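Local coordinates for ferrous iron uptake transporter protein B (Streptococcus thermophilus, PDB 3TAH) that probably drives GTP-dependent uptake of ferrous iron across the cell membrane, this chain being its cytosolic GTP-binding domain with the attached helical domain, at residues A[81-86]-A[103-109]; A[91-95]-A[253-257]; A[174-178]-A[235-239]. The protein carries 1 engineered substitution. The contacts are given in a common frame with arbitrary orientation. Residue numbers count along the deposited sequence, not the author numbering.

Contact 1: A[81-86]-A[103-109]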
ATOM      1  N   ALA A  81       1.072 -12.460   2.629  1.00 18.33           N
ATOM      2  CA  ALA A  81       1.273 -11.557   3.755  1.00 18.33           C
ATOM      3  C   ALA A  81       0.024 -11.445   4.633  1.00 18.69           C
ATOM      4  O   ALA A  81      -1.089 -11.287   4.127  1.00 18.77           O
ATOM      5  CB  ALA A  81       1.674 -10.172   3.245  1.00 19.19           C
ATOM      6  N   ASP A  82       0.208 -11.523   5.947  1.00 16.36           N
ATOM      7  CA  ASP A  82      -0.856 -11.315   6.904  1.00 16.76           C
ATOM      8  C   ASP A  82      -1.101  -9.833   7.144  1.00 14.75           C
ATOM      9  O   ASP A  82      -2.225  -9.453   7.395  1.00 13.80           O
ATOM     10  CB  ASP A  82      -0.521 -11.997   8.228  1.00 17.88           C
ATOM     11  CG  ASP A  82      -0.386 -13.505   8.075  1.00 20.06           C
ATOM     12  OD1 ASP A  82      -1.405 -14.155   7.806  1.00 22.94           O
ATOM     13  OD2 ASP A  82       0.730 -14.026   8.216  1.00 19.64           O
ATOM     14  N   SER A  83      -0.038  -9.032   7.073  1.00 15.12           N
ATOM     15  CA  SER A  83      -0.052  -7.604   7.397  1.00 15.01           C
ATOM     16  C   SER A  83       0.902  -6.861   6.477  1.00 14.33           C
ATOM     17  O   SER A  83       1.889  -7.435   6.023  1.00 14.77           O
ATOM     18  CB  SER A  83       0.414  -7.420   8.852  1.00 16.16           C
ATOM     19  OG  SER A  83       1.084  -6.181   9.059  1.00 19.04           O
ATOM     20  N   ILE A  84       0.602  -5.594   6.187  1.00 13.88           N
ATOM     21  CA  ILE A  84       1.557  -4.703   5.533  1.00 14.12           C
ATOM     22  C   ILE A  84       2.010  -3.694   6.588  1.00 13.93           C
ATOM     23  O   ILE A  84       1.163  -3.045   7.192  1.00 14.99           O
ATOM     24  CB  ILE A  84       0.945  -3.933   4.351  1.00 14.08           C
ATOM     25  CG1 ILE A  84       0.608  -4.872   3.194  1.00 13.28           C
ATOM     26  CG2 ILE A  84       1.919  -2.867   3.831  1.00 13.53           C
ATOM     27  CD1 ILE A  84      -0.137  -4.167   2.055  1.00 14.06           C
ATOM     28  N   LEU A  85       3.323  -3.574   6.796  1.00 14.33           N
ATOM     29  CA  LEU A  85       3.913  -2.540   7.654  1.00 14.85           C
ATOM     30  C   LEU A  85       4.545  -1.525   6.701  1.00 13.47           C
ATOM     31  O   LEU A  85       5.578  -1.779   6.063  1.00 12.82           O
ATOM     32  CB  LEU A  85       4.930  -3.131   8.637  1.00 16.27           C
ATOM     33  CG  LEU A  85       5.599  -2.151   9.609  1.00 19.03           C
ATOM     34  CD1 LEU A  85       4.624  -1.288  10.389  1.00 22.35           C
ATOM     35  CD2 LEU A  85       6.476  -2.945  10.579  1.00 18.93           C
ATOM     36  N   ASN A  86       3.878  -0.382   6.593  1.00 12.55           N
ATOM     37  CA  ASN A  86       4.185   0.648   5.609  1.00 11.70           C
ATOM     38  C   ASN A  86       5.049   1.704   6.292  1.00 13.60           C
ATOM     39  O   ASN A  86       4.568   2.405   7.184  1.00 11.52           O
ATOM     40  CB  ASN A  86       2.855   1.211   5.054  1.00 12.90           C
ATOM     41  CG  ASN A  86       3.023   2.360   4.067  1.00 12.42           C
ATOM     42  OD1 ASN A  86       2.110   3.184   3.906  1.00 13.17           O
ATOM     43  ND2 ASN A  86       4.166   2.423   3.393  1.00 12.60           N
ATOM     44  N   LEU A 103      -1.448   0.502  -1.308  1.00 13.06           N
ATOM     45  CA  LEU A 103      -1.273  -0.609  -0.366  1.00 12.98           C
ATOM     46  C   LEU A 103      -2.592  -0.971   0.331  1.00 14.26           C
ATOM     47  O   LEU A 103      -2.926  -2.157   0.437  1.00 15.03           O
ATOM     48  CB  LEU A 103      -0.184  -0.292   0.657  1.00 12.50           C
ATOM     49  CG  LEU A 103       1.229  -0.066   0.093  1.00 12.09           C
ATOM     50  CD1 LEU A 103       2.171   0.461   1.190  1.00 11.90           C
ATOM     51  CD2 LEU A 103       1.817  -1.331  -0.574  1.00 13.51           C
ATOM     52  N   ILE A 104      -3.347   0.036   0.783  1.00 13.30           N
ATOM     53  CA  ILE A 104      -4.634  -0.209   1.442  1.00 13.32           C
ATOM     54  C   ILE A 104      -5.555  -0.985   0.501  1.00 11.79           C
ATOM     55  O   ILE A 104      -6.253  -1.907   0.913  1.00 13.27           O
ATOM     56  CB  ILE A 104      -5.298   1.117   1.920  1.00 14.59           C
ATOM     57  CG1 ILE A 104      -4.447   1.779   3.021  1.00 14.28           C
ATOM     58  CG2 ILE A 104      -6.726   0.857   2.443  1.00 13.24           C
ATOM     59  CD1 ILE A 104      -4.837   3.226   3.402  1.00 13.14           C
ATOM     60  N   GLU A 105      -5.541  -0.607  -0.773  1.00 12.98           N
ATOM     61  CA  GLU A 105      -6.422  -1.195  -1.782  1.00 13.48           C
ATOM     62  C   GLU A 105      -6.146  -2.682  -2.070  1.00 14.66           C
ATOM     63  O   GLU A 105      -7.020  -3.376  -2.587  1.00 16.28           O
ATOM     64  CB  GLU A 105      -6.348  -0.365  -3.060  1.00 14.65           C
ATOM     65  CG  GLU A 105      -6.995   1.009  -2.847  1.00 12.73           C
ATOM     66  CD  GLU A 105      -6.623   2.049  -3.878  1.00 15.85           C
ATOM     67  OE1 GLU A 105      -5.763   1.786  -4.749  1.00 14.25           O
ATOM     68  OE2 GLU A 105      -7.213   3.146  -3.808  1.00 16.09           O
ATOM     69  N   THR A 106      -4.958  -3.174  -1.723  1.00 14.13           N
ATOM     70  CA  THR A 106      -4.654  -4.606  -1.870  1.00 13.65           C
ATOM     71  C   THR A 106      -5.536  -5.496  -0.983  1.00 14.35           C
ATOM     72  O   THR A 106      -5.684  -6.704  -1.236  1.00 14.06           O
ATOM     73  CB  THR A 106      -3.174  -4.933  -1.543  1.00 13.78           C
ATOM     74  OG1 THR A 106      -2.945  -4.760  -0.138  1.00 15.66           O
ATOM     75  CG2 THR A 106      -2.193  -4.084  -2.378  1.00 12.91           C
ATOM     76  N   GLY A 107      -6.106  -4.910   0.070  1.00 14.33           N
ATOM     77  CA  GLY A 107      -6.912  -5.639   1.022  1.00 14.80           C
ATOM     78  C   GLY A 107      -6.149  -6.350   2.126  1.00 15.55           C
ATOM     79  O   GLY A 107      -6.780  -7.015   2.940  1.00 17.92           O
ATOM     80  N   ILE A 108      -4.820  -6.231   2.161  0.50 16.11           N
ATOM     81  CA  ILE A 108      -4.032  -6.735   3.285  0.50 16.41           C
ATOM     82  C   ILE A 108      -3.890  -5.567   4.256  0.50 15.68           C
ATOM     83  O   ILE A 108      -3.310  -4.545   3.881  0.50 15.23           O
ATOM     84  CB  ILE A 108      -2.650  -7.184   2.870  0.50 16.69           C
ATOM     85  CG1 ILE A 108      -2.743  -8.294   1.829  0.50 17.94           C
ATOM     86  CG2 ILE A 108      -1.882  -7.667   4.091  0.50 16.52           C
ATOM     87  CD1 ILE A 108      -1.407  -8.762   1.367  0.50 17.15           C
ATOM     88  N   PRO A 109      -4.418  -5.696   5.488  1.00 14.95           N
ATOM     89  CA  PRO A 109      -4.439  -4.542   6.415  1.00 15.40           C
ATOM     90  C   PRO A 109      -3.093  -3.868   6.603  1.00 14.00           C
ATOM     91  O   PRO A 109      -2.085  -4.554   6.820  1.00 15.06           O
ATOM     92  CB  PRO A 109      -4.928  -5.159   7.725  1.00 15.08           C
ATOM     93  CG  PRO A 109      -5.828  -6.213   7.245  1.00 15.80           C
ATOM     94  CD  PRO A 109      -5.104  -6.849   6.107  1.00 16.52           C
TER
HETATM   95  O   HOH W   1      -1.106  -4.304   9.459  1.00 16.48           O
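Helix 93-105 runs out beside strand 83-89, and the chain then turns back to start the neighbouring strand, 110-115. At Leu-103, in the last turn of the helix, the side chain points at the strand: its CD1 lies 3.6 Å from CG of Asn-86, and its CB is 4.1 Å from CD1 of Ile-84. The amide end of Asn-86 is held elsewhere, by Thr-100 and by the backbone of Ile-9, so toward Leu-103 it offers van der Waals contact. Thr-106 folds its hydroxyl back onto the helix, with OG1 donating to O of Leu-103 at 2.7 Å and accepting a weak bond from N of Ile-108 at 3.3 Å; Ile-84 CD1 packs against the same OG1 at 3.6 Å. Gly-107 then takes a positive phi of 84°, a conformation in which a CB would collide with the preceding carbonyl, and the chain leaves the helix. Ile-108 points at the strand segment, its CG2 3.8 Å from CG1 of Ile-84 and its CD1 3.9 Å from CB of Ala-81. With Pro-109 the backbones finally join: Ile-84 N donates to Pro-109 O at 2.9 Å in an almost straight bond, and water 1 links that carbonyl oxygen (2.8 Å) to OG of Ser-83 (2.9 Å). Leu-76 of helix 67-77 adds to the apolar cluster around Ile-84 and Leu-103. A helix packed on the strand it follows, with the chain then returning to form a parallel neighbour to that strand, makes the beta-alpha-beta crossover on which the P-loop GTPase fold is built.

Contact 2: A[91-95]-A[253-257]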
ATOM      1  N   THR A  91       8.602  13.554   7.107  1.00 18.59           N
ATOM      2  CA  THR A  91       9.057  14.849   6.578  1.00 19.97           C
ATOM      3  C   THR A  91       8.667  15.056   5.110  1.00 21.64           C
ATOM      4  O   THR A  91       8.928  16.106   4.541  1.00 20.94           O
ATOM      5  CB  THR A  91      10.589  15.032   6.705  1.00 19.65           C
ATOM      6  OG1 THR A  91      11.258  14.277   5.684  1.00 18.42           O
ATOM      7  CG2 THR A  91      11.092  14.618   8.090  1.00 21.04           C
ATOM      8  N   ASN A  92       8.053  14.049   4.497  1.00 20.59           N
ATOM      9  CA  ASN A  92       7.604  14.124   3.116  1.00 21.13           C
ATOM     10  C   ASN A  92       6.297  13.355   2.977  1.00 18.16           C
ATOM     11  O   ASN A  92       6.144  12.482   2.109  1.00 15.94           O
ATOM     12  CB  ASN A  92       8.694  13.494   2.275  1.00 22.93           C
ATOM     13  CG  ASN A  92       8.489  13.673   0.811  1.00 26.44           C
ATOM     14  OD1 ASN A  92       8.911  12.819   0.040  1.00 29.94           O
ATOM     15  ND2 ASN A  92       7.847  14.759   0.402  1.00 30.02           N
ATOM     16  N   LEU A  93       5.363  13.699   3.848  1.00 17.71           N
ATOM     17  CA  LEU A  93       4.161  12.880   4.085  1.00 17.45           C
ATOM     18  C   LEU A  93       3.291  12.648   2.848  1.00 17.73           C
ATOM     19  O   LEU A  93       3.019  11.500   2.494  1.00 16.40           O
ATOM     20  CB  LEU A  93       3.316  13.501   5.203  1.00 17.67           C
ATOM     21  CG  LEU A  93       2.097  12.713   5.690  1.00 17.13           C
ATOM     22  CD1 LEU A  93       2.490  11.302   6.137  1.00 17.86           C
ATOM     23  CD2 LEU A  93       1.433  13.466   6.821  1.00 19.47           C
ATOM     24  N   GLU A  94       2.860  13.721   2.193  1.00 18.62           N
ATOM     25  CA  GLU A  94       1.945  13.578   1.054  1.00 19.21           C
ATOM     26  C   GLU A  94       2.508  12.686  -0.058  1.00 17.87           C
ATOM     27  O   GLU A  94       1.788  11.822  -0.573  1.00 16.26           O
ATOM     28  CB  GLU A  94       1.493  14.949   0.526  1.00 20.82           C
ATOM     29  CG  GLU A  94       0.618  15.684   1.549  1.00 25.60           C
ATOM     30  CD  GLU A  94      -0.122  16.890   1.000  1.00 30.25           C
ATOM     31  OE1 GLU A  94      -0.073  17.150  -0.224  1.00 34.65           O
ATOM     32  OE2 GLU A  94      -0.769  17.583   1.818  1.00 35.91           O
ATOM     33  N   ARG A  95       3.775  12.892  -0.419  1.00 17.57           N
ATOM     34  CA  ARG A  95       4.445  12.086  -1.444  1.00 17.88           C
ATOM     35  C   ARG A  95       4.502  10.604  -1.059  1.00 15.66           C
ATOM     36  O   ARG A  95       4.293   9.756  -1.913  1.00 16.69           O
ATOM     37  CB  ARG A  95       5.870  12.588  -1.741  1.00 19.28           C
ATOM     38  CG  ARG A  95       6.604  11.772  -2.834  1.00 24.99           C
ATOM     39  CD  ARG A  95       7.907  12.424  -3.355  1.00 28.31           C
ATOM     40  NE  ARG A  95       8.988  12.373  -2.374  1.00 29.67           N
ATOM     41  CZ  ARG A  95      10.098  13.120  -2.394  1.00 34.19           C
ATOM     42  NH1 ARG A  95      10.330  14.011  -3.350  1.00 34.16           N
ATOM     43  NH2 ARG A  95      11.000  12.972  -1.423  1.00 35.62           N
ATOM     44  N   ILE A 253      -5.348  12.349  -0.193  1.00 15.55           N
ATOM     45  CA  ILE A 253      -4.174  12.574   0.662  1.00 14.53           C
ATOM     46  C   ILE A 253      -4.164  13.996   1.234  1.00 16.13           C
ATOM     47  O   ILE A 253      -3.947  14.170   2.434  1.00 16.23           O
ATOM     48  CB  ILE A 253      -2.866  12.290  -0.089  1.00 14.79           C
ATOM     49  CG1 ILE A 253      -2.743  10.801  -0.396  1.00 13.52           C
ATOM     50  CG2 ILE A 253      -1.632  12.732   0.723  1.00 15.71           C
ATOM     51  CD1 ILE A 253      -1.711  10.516  -1.466  1.00 16.07           C
ATOM     52  N   GLU A 254      -4.400  14.995   0.387  1.00 16.69           N
ATOM     53  CA  GLU A 254      -4.452  16.379   0.869  1.00 17.35           C
ATOM     54  C   GLU A 254      -5.553  16.603   1.906  1.00 17.75           C
ATOM     55  O   GLU A 254      -5.304  17.281   2.928  1.00 18.73           O
ATOM     56  CB  GLU A 254      -4.595  17.365  -0.300  1.00 18.24           C
ATOM     57  CG  GLU A 254      -3.366  17.404  -1.196  1.00 20.83           C
ATOM     58  CD  GLU A 254      -3.422  18.461  -2.272  1.00 25.67           C
ATOM     59  OE1 GLU A 254      -4.123  19.493  -2.108  1.00 27.62           O
ATOM     60  OE2 GLU A 254      -2.733  18.258  -3.291  1.00 32.18           O
ATOM     61  N   ARG A 255      -6.742  16.045   1.647  1.00 17.83           N
ATOM     62  CA  ARG A 255      -7.883  16.130   2.568  1.00 19.36           C
ATOM     63  C   ARG A 255      -7.541  15.498   3.908  1.00 19.27           C
ATOM     64  O   ARG A 255      -7.747  16.105   4.960  1.00 20.25           O
ATOM     65  CB  ARG A 255      -9.137  15.452   1.991  1.00 20.32           C
ATOM     66  CG  ARG A 255      -9.837  16.186   0.849  1.00 22.73           C
ATOM     67  CD  ARG A 255     -11.248  15.621   0.572  1.00 24.35           C
ATOM     68  NE  ARG A 255     -11.286  14.208   0.152  1.00 23.56           N
ATOM     69  CZ  ARG A 255     -11.146  13.739  -1.089  1.00 25.12           C
ATOM     70  NH1 ARG A 255     -10.928  14.544  -2.124  1.00 26.31           N
ATOM     71  NH2 ARG A 255     -11.215  12.417  -1.306  1.00 25.36           N
ATOM     72  N   VAL A 256      -6.983  14.290   3.873  1.00 19.63           N
ATOM     73  CA  VAL A 256      -6.565  13.608   5.095  1.00 19.88           C
ATOM     74  C   VAL A 256      -5.532  14.430   5.867  1.00 20.48           C
ATOM     75  O   VAL A 256      -5.691  14.643   7.082  1.00 22.83           O
ATOM     76  CB  VAL A 256      -5.989  12.203   4.798  1.00 19.28           C
ATOM     77  CG1 VAL A 256      -5.376  11.613   6.067  1.00 20.52           C
ATOM     78  CG2 VAL A 256      -7.080  11.293   4.221  1.00 18.05           C
ATOM     79  N   CYS A 257      -4.490  14.900   5.181  1.00 21.26           N
ATOM     80  CA  CYS A 257      -3.424  15.650   5.857  1.00 24.49           C
ATOM     81  C   CYS A 257      -3.932  16.970   6.446  1.00 27.09           C
ATOM     82  O   CYS A 257      -3.507  17.355   7.531  1.00 27.92           O
ATOM     83  CB  CYS A 257      -2.214  15.864   4.947  1.00 24.15           C
ATOM     84  SG  CYS A 257      -1.390  14.305   4.527  1.00 24.08           S
TER
HETATM   85  O   HOH W   2      -3.304  18.986   3.090  1.00 34.06           O
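Two helices from different parts of the protein pack here: the first turn of helix 93-105, in the P-loop GTPase domain, and a turn of helix 241-259, in the FeoB cytosolic helical domain. Apolar contact makes up the inner part. Ile-253 and Cys-257, one helical turn apart, both point at the GTPase helix; CG2 of Ile-253 touches CA of Glu-94 at 3.7 Å, while SG of Cys-257 meets CD2 of Leu-93 at 3.7 Å and CG of Glu-94 at 3.8 Å. Leu-97 of helix 93-105 continues this packing against both residues. The aliphatic part of Glu-94 thus lies over the apolar pair and carries its carboxylate out beyond them, beside Glu-254. Here the charges are alike: Glu-94 OE1 stands 4.2 Å from Glu-254 OE2, with no direct hydrogen bond between the segments. Solvent supplies the polar link instead, as water 2 donates to Glu-94 OE2 at 3.2 Å and to the carbonyl O of Glu-254 at 2.6 Å.

Contact 3: A[174-178]-A[235-239]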
ATOM      1  N   TYR A 174     -12.887   7.989  -3.045  1.00 13.67           N
ATOM      2  CA  TYR A 174     -12.584   9.041  -4.014  1.00 13.90           C
ATOM      3  C   TYR A 174     -13.864   9.749  -4.462  1.00 14.50           C
ATOM      4  O   TYR A 174     -14.946   9.471  -3.937  1.00 15.18           O
ATOM      5  CB  TYR A 174     -11.842   8.438  -5.213  1.00 13.50           C
ATOM      6  CG  TYR A 174     -10.589   7.713  -4.801  1.00 10.67           C
ATOM      7  CD1 TYR A 174      -9.611   8.364  -4.029  1.00 13.81           C
ATOM      8  CD2 TYR A 174     -10.365   6.404  -5.155  1.00 13.14           C
ATOM      9  CE1 TYR A 174      -8.443   7.712  -3.627  1.00 13.57           C
ATOM     10  CE2 TYR A 174      -9.202   5.736  -4.750  1.00 12.32           C
ATOM     11  CZ  TYR A 174      -8.244   6.403  -3.994  1.00 13.53           C
ATOM     12  OH  TYR A 174      -7.094   5.774  -3.591  1.00 14.81           O
ATOM     13  N   ASP A 175     -13.740  10.663  -5.420  1.00 14.31           N
ATOM     14  CA  ASP A 175     -14.895  11.391  -5.946  1.00 16.31           C
ATOM     15  C   ASP A 175     -16.024  10.448  -6.352  1.00 15.82           C
ATOM     16  O   ASP A 175     -15.763   9.360  -6.893  1.00 14.82           O
ATOM     17  CB  ASP A 175     -14.517  12.221  -7.172  1.00 17.62           C
ATOM     18  CG  ASP A 175     -15.671  13.091  -7.630  1.00 21.76           C
ATOM     19  OD1 ASP A 175     -16.327  12.745  -8.629  1.00 24.50           O
ATOM     20  OD2 ASP A 175     -15.946  14.082  -6.933  1.00 27.98           O
ATOM     21  N   ASP A 176     -17.270  10.850  -6.090  1.00 15.81           N
ATOM     22  CA  ASP A 176     -18.447  10.061  -6.535  1.00 17.28           C
ATOM     23  C   ASP A 176     -18.386   9.542  -7.963  1.00 16.61           C
ATOM     24  O   ASP A 176     -18.860   8.429  -8.234  1.00 17.37           O
ATOM     25  CB  ASP A 176     -19.745  10.873  -6.414  1.00 19.16           C
ATOM     26  CG  ASP A 176     -20.196  11.052  -4.987  1.00 21.56           C
ATOM     27  OD1 ASP A 176     -19.713  10.325  -4.094  1.00 22.34           O
ATOM     28  OD2 ASP A 176     -21.054  11.924  -4.760  1.00 22.68           O
ATOM     29  N   ARG A 177     -17.828  10.335  -8.870  1.00 15.93           N
ATOM     30  CA  ARG A 177     -17.747   9.943 -10.289  1.00 17.36           C
ATOM     31  C   ARG A 177     -16.748   8.813 -10.519  1.00 16.57           C
ATOM     32  O   ARG A 177     -16.979   7.952 -11.373  1.00 17.55           O
ATOM     33  CB  ARG A 177     -17.374  11.119 -11.175  1.00 20.09           C
ATOM     34  CG  ARG A 177     -18.428  12.218 -11.283  1.00 22.75           C
ATOM     35  CD  ARG A 177     -17.801  13.446 -11.918  1.00 24.74           C
ATOM     36  NE  ARG A 177     -16.830  14.078 -11.030  1.00 24.90           N
ATOM     37  CZ  ARG A 177     -16.022  15.081 -11.364  1.00 27.82           C
ATOM     38  NH1 ARG A 177     -16.058  15.622 -12.582  1.00 29.51           N
ATOM     39  NH2 ARG A 177     -15.176  15.568 -10.468  1.00 27.56           N
ATOM     40  N   LEU A 178     -15.649   8.813  -9.768  1.00 14.17           N
ATOM     41  CA  LEU A 178     -14.712   7.697  -9.862  1.00 13.93           C
ATOM     42  C   LEU A 178     -15.272   6.471  -9.160  1.00 13.64           C
ATOM     43  O   LEU A 178     -15.118   5.367  -9.664  1.00 13.98           O
ATOM     44  CB  LEU A 178     -13.320   8.051  -9.319  1.00 13.23           C
ATOM     45  CG  LEU A 178     -12.279   6.925  -9.419  1.00 11.42           C
ATOM     46  CD1 LEU A 178     -12.170   6.373 -10.855  1.00 13.73           C
ATOM     47  CD2 LEU A 178     -10.927   7.416  -8.934  1.00 12.14           C
ATOM     48  N   GLU A 235     -14.838  11.224 -20.281  1.00 17.39           N
ATOM     49  CA  GLU A 235     -15.615  12.321 -20.866  1.00 18.37           C
ATOM     50  C   GLU A 235     -16.115  13.295 -19.818  1.00 18.83           C
ATOM     51  O   GLU A 235     -16.035  14.509 -20.023  1.00 16.31           O
ATOM     52  CB  GLU A 235     -16.779  11.777 -21.702  1.00 20.00           C
ATOM     53  CG  GLU A 235     -16.294  11.141 -22.982  1.00 24.39           C
ATOM     54  CD  GLU A 235     -17.398  10.493 -23.823  1.00 28.68           C
ATOM     55  OE1 GLU A 235     -18.593  10.649 -23.490  1.00 30.48           O
ATOM     56  OE2 GLU A 235     -17.042   9.832 -24.826  1.00 31.01           O
ATOM     57  N   ILE A 236     -16.611  12.772 -18.696  1.00 17.71           N
ATOM     58  CA  ILE A 236     -17.163  13.636 -17.646  1.00 18.55           C
ATOM     59  C   ILE A 236     -16.073  14.318 -16.817  1.00 19.53           C
ATOM     60  O   ILE A 236     -16.323  15.385 -16.273  1.00 20.32           O
ATOM     61  CB  ILE A 236     -18.243  12.933 -16.760  1.00 19.50           C
ATOM     62  CG1 ILE A 236     -17.672  11.866 -15.819  1.00 18.09           C
ATOM     63  CG2 ILE A 236     -19.351  12.347 -17.665  1.00 17.96           C
ATOM     64  CD1 ILE A 236     -18.768  11.157 -14.962  1.00 16.14           C
ATOM     65  N   PHE A 237     -14.883  13.732 -16.716  1.00 18.18           N
ATOM     66  CA  PHE A 237     -13.743  14.455 -16.110  1.00 18.30           C
ATOM     67  C   PHE A 237     -12.950  15.343 -17.088  1.00 19.06           C
ATOM     68  O   PHE A 237     -12.182  16.216 -16.632  1.00 18.83           O
ATOM     69  CB  PHE A 237     -12.740  13.477 -15.477  1.00 18.68           C
ATOM     70  CG  PHE A 237     -13.128  12.941 -14.122  1.00 18.04           C
ATOM     71  CD1 PHE A 237     -12.716  13.588 -12.958  1.00 19.71           C
ATOM     72  CD2 PHE A 237     -13.853  11.762 -13.997  1.00 17.53           C
ATOM     73  CE1 PHE A 237     -13.034  13.088 -11.708  1.00 17.00           C
ATOM     74  CE2 PHE A 237     -14.178  11.254 -12.747  1.00 17.92           C
ATOM     75  CZ  PHE A 237     -13.769  11.917 -11.598  1.00 18.41           C
ATOM     76  N   THR A 238     -13.153  15.150 -18.398  0.70 18.19           N
ATOM     77  CA  THR A 238     -12.300  15.693 -19.483  0.70 19.20           C
ATOM     78  C   THR A 238     -10.815  15.494 -19.178  0.70 20.29           C
ATOM     79  O   THR A 238      -9.994  16.400 -19.320  0.70 20.29           O
ATOM     80  CB  THR A 238     -12.615  17.181 -19.884  0.70 19.40           C
ATOM     81  OG1 THR A 238     -12.423  18.061 -18.770  0.70 18.08           O
ATOM     82  CG2 THR A 238     -14.033  17.308 -20.390  0.70 19.25           C
ATOM     83  N   GLU A 239     -10.489  14.272 -18.755  1.00 20.13           N
ATOM     84  CA  GLU A 239      -9.134  13.906 -18.370  1.00 21.05           C
ATOM     85  C   GLU A 239      -8.963  12.419 -18.701  1.00 20.09           C
ATOM     86  O   GLU A 239      -9.953  11.683 -18.731  1.00 15.93           O
ATOM     87  CB  GLU A 239      -9.005  14.163 -16.868  1.00 23.54           C
ATOM     88  CG  GLU A 239      -7.603  14.208 -16.294  1.00 29.38           C
ATOM     89  CD  GLU A 239      -6.983  15.617 -16.275  1.00 32.95           C
ATOM     90  OE1 GLU A 239      -7.511  16.526 -15.581  1.00 38.23           O
ATOM     91  OE2 GLU A 239      -5.953  15.806 -16.939  1.00 33.49           O
TER
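Within the FeoB cytosolic helical domain, the start of helix 176-189 meets the end of helix 220-237 through a cation-pi stack on the protein surface. Arg-177 is central to it. Its CA-to-CB bond points at the other helix, and its guanidinium lies flat on the ring of Phe-237, with centres 4.0 Å apart and planes inclined by 21°; CZ of Arg-177 sits 26° off the normal of the Phe-237 ring, and NH2 of Arg-177 approaches CE1 of Phe-237 to 3.5 Å. Asp-175 fixes the arginine from its own side. As the N-cap of helix 176-189 it accepts from Arg-177 N through OD1 at 2.8 Å, and the same OD1 takes a salt-bridge hydrogen bond from Arg-177 NE, also at 2.8 Å. One carboxylate oxygen therefore both caps the helix and orients the cation over the ring.

Phe-237 reaches across the gap from the last helical turn, before Thr-238 leaves the helix with positive phi. While one face of its ring carries the guanidinium, its edge is turned to the backbone of the first helix turn, where CZ of Phe-237 lies 4.1 Å from N of Leu-178. The Phe-237 side chain also touches Ile-244 of helix 241-259, and Leu-178 reaches Glu-248 of that same helix, which thereby contacts both partners.

Ile-236 completes the trio of residues with most surface buried. It packs against the aliphatic part of the arginine, with its CD1 3.8 Å from CG of Arg-177, and its carbonyl O lies near the guanidinium plane, 3.7 Å from NH1 of Arg-177.

Helix 93-105 ties contacts 1 and 2 together: its first turn packs on the helical domain in contact 2, and its last turn belongs to the crossover of contact 1, the centres lying about 19 Å apart. Contact 3, wholly within the helical domain, is about 27 Å from contact 1 and about 22 Å from contact 2 between centres, yet it touches contact 1 where Tyr-174 OH and Glu-105 OE2 form a probable hydrogen bond of 2.6 Å. The side chain of Asn-86 is about 10 Å from the bound mGDP and about 4 Å from Gly-10 of the P-loop; the side chain of Leu-93 is about 13 Å from the nucleotide. Contact 3 lies away from that site.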